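Local structure of prephenate dehydratase (Arthrobacter aurescens, 3MWB) at residues A[69-73]-A[232-236]. The protein probably catalyses the conversion of prephenate to phenylpyruvate in L-phenylalanine biosynthesis, and binds L-phenylalanine at its ACT domains. Coordinates in Å, arbitrary orientation, origin at the centre of the assembly. Numbering follows the deposited sequence.
Sequences ATLDA and RIESR. With PHE (phenylalanine), chain C; PHE (phenylalanine), chain D.
One turn of α-helix, 69-73, closed by the backbone hydrogen bond from Ala73 N to Ala69 O (2.9 Å), lies across the extended strand 232-236. Their axes cross at 76° and approach to 10.3 Å, and Asp72 and Arg236 are the nearest pair by CA atoms, 7.8 Å apart. The charged link is a bidentate salt bridge: Arg236 NE donates to Asp72 OD1 (2.8 Å) and Arg236 NH2 to Asp72 OD2 (2.6 Å). Arginine suits this place because its long chain, folded m at chi1, chi2 and chi3, turns one guanidinium edge to both oxygens of a short carboxylate. The contact joins helix 67-73 of the probable catalytic region to the ACT domain, which binds phenylalanine here and, as in relatives, is probably regulatory; strand 230-237 is outermost in its sheet within this chain and pairs with the second subunit. A second ion pair stays within the strand, where a two-residue spacing points Arg232 and Glu234 both toward the helix: Arg232 NH1 donates to Glu234 OE2 (2.8 Å), while Arg232 also pairs with Asp250. Leu71 (mt) covers this charge-balanced pair in close van der Waals contact, CD2 3.6 Å from Arg232 NH1 and CD1 3.3 Å from Glu234 OE1. Ile233 and Ser235, out of the helix's reach, meet bound phenylalanine: Ile233 CG2 is 3.7 Å from CE1 of PHE chain C, Ser235 OG 3.6 Å from CZ of PHE chain D.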
# COMPACT_ATOMS: atom_id res chain seq x y z
N ALA A 69 -19.15 18.81 -18.52
CA ALA A 69 -20.47 19.09 -17.96
C ALA A 69 -21.07 17.82 -17.33
O ALA A 69 -21.63 17.87 -16.24
CB ALA A 69 -21.41 19.66 -19.01
N THR A 70 -20.96 16.70 -18.03
CA THR A 70 -21.54 15.45 -17.57
C THR A 70 -20.90 14.98 -16.26
O THR A 70 -21.60 14.62 -15.32
CB THR A 70 -21.38 14.35 -18.62
OG1 THR A 70 -22.22 14.65 -19.74
CG2 THR A 70 -21.75 12.99 -18.04
N LEU A 71 -19.58 15.02 -16.21
CA LEU A 71 -18.81 14.56 -15.06
C LEU A 71 -19.13 15.39 -13.83
O LEU A 71 -19.21 14.86 -12.73
CB LEU A 71 -17.31 14.61 -15.37
CG LEU A 71 -16.83 13.72 -16.52
CD1 LEU A 71 -15.34 13.96 -16.75
CD2 LEU A 71 -17.10 12.26 -16.20
N ASP A 72 -19.33 16.69 -14.01
CA ASP A 72 -19.65 17.55 -12.87
C ASP A 72 -21.11 17.36 -12.45
O ASP A 72 -21.42 17.31 -11.25
CB ASP A 72 -19.31 19.01 -13.19
CG ASP A 72 -17.81 19.26 -13.22
OD1 ASP A 72 -17.05 18.37 -12.77
OD2 ASP A 72 -17.39 20.35 -13.68
N ALA A 73 -21.99 17.23 -13.44
CA ALA A 73 -23.44 17.19 -13.15
C ALA A 73 -23.86 15.96 -12.33
O ALA A 73 -24.69 16.06 -11.41
CB ALA A 73 -24.23 17.27 -14.43
N ARG A 232 -11.90 3.51 -15.55
CA ARG A 232 -11.88 4.97 -15.61
C ARG A 232 -11.66 5.58 -14.25
O ARG A 232 -12.28 5.16 -13.27
CB ARG A 232 -13.17 5.54 -16.23
CG ARG A 232 -13.11 7.06 -16.51
CD ARG A 232 -14.43 7.57 -17.12
NE ARG A 232 -15.51 7.30 -16.18
CZ ARG A 232 -15.91 8.14 -15.22
NH1 ARG A 232 -15.35 9.34 -15.11
NH2 ARG A 232 -16.87 7.78 -14.38
N ILE A 233 -10.73 6.53 -14.18
CA ILE A 233 -10.67 7.44 -13.03
C ILE A 233 -10.39 8.88 -13.48
O ILE A 233 -9.58 9.10 -14.39
CB ILE A 233 -9.64 7.01 -11.99
CG1 ILE A 233 -9.54 8.08 -10.88
CG2 ILE A 233 -8.29 6.73 -12.66
CD1 ILE A 233 -8.60 7.75 -9.84
N GLU A 234 -11.09 9.84 -12.87
CA GLU A 234 -10.86 11.26 -13.11
C GLU A 234 -11.08 12.04 -11.80
O GLU A 234 -12.12 11.92 -11.14
CB GLU A 234 -11.78 11.81 -14.22
CG GLU A 234 -11.91 10.88 -15.44
CD GLU A 234 -12.78 11.42 -16.56
OE1 GLU A 234 -12.45 12.49 -17.11
OE2 GLU A 234 -13.78 10.76 -16.90
N SER A 235 -10.08 12.81 -11.41
CA SER A 235 -10.24 13.78 -10.34
C SER A 235 -10.84 15.09 -10.89
O SER A 235 -10.58 15.50 -12.02
CB SER A 235 -8.91 14.02 -9.64
OG SER A 235 -7.96 14.53 -10.57
N ARG A 236 -11.64 15.75 -10.05
CA ARG A 236 -12.27 17.01 -10.38
C ARG A 236 -12.25 17.89 -9.13
O ARG A 236 -12.58 17.41 -8.06
CB ARG A 236 -13.72 16.81 -10.84
CG ARG A 236 -13.93 15.84 -12.03
CD ARG A 236 -13.66 16.47 -13.40
NE ARG A 236 -14.50 17.65 -13.67
CZ ARG A 236 -14.03 18.89 -13.83
NH1 ARG A 236 -12.72 19.14 -13.78
NH2 ARG A 236 -14.86 19.88 -14.06
N PHE C . -7.42 -1.47 -14.58
CA PHE C . -6.18 -1.02 -13.85
C PHE C . -6.46 -0.87 -12.36
O PHE C . -5.59 -0.37 -11.60
CB PHE C . -5.60 0.30 -14.43
CG PHE C . -6.61 1.42 -14.59
CD1 PHE C . -7.07 2.15 -13.47
CD2 PHE C . -7.09 1.77 -15.87
CE1 PHE C . -8.00 3.18 -13.61
CE2 PHE C . -8.02 2.81 -16.03
CZ PHE C . -8.48 3.52 -14.89
OXT PHE C . -7.58 -1.21 -11.91
N PHE D . -3.59 14.65 -3.08
CA PHE D . -4.12 13.28 -2.85
C PHE D . -3.15 12.17 -3.28
O PHE D . -2.04 12.44 -3.73
CB PHE D . -5.51 13.10 -3.49
CG PHE D . -5.57 13.38 -4.98
CD1 PHE D . -5.10 12.44 -5.91
CD2 PHE D . -6.15 14.55 -5.46
CE1 PHE D . -5.18 12.68 -7.29
CE2 PHE D . -6.25 14.80 -6.86
CZ PHE D . -5.75 13.87 -7.76
OXT PHE D . -3.45 10.98 -3.19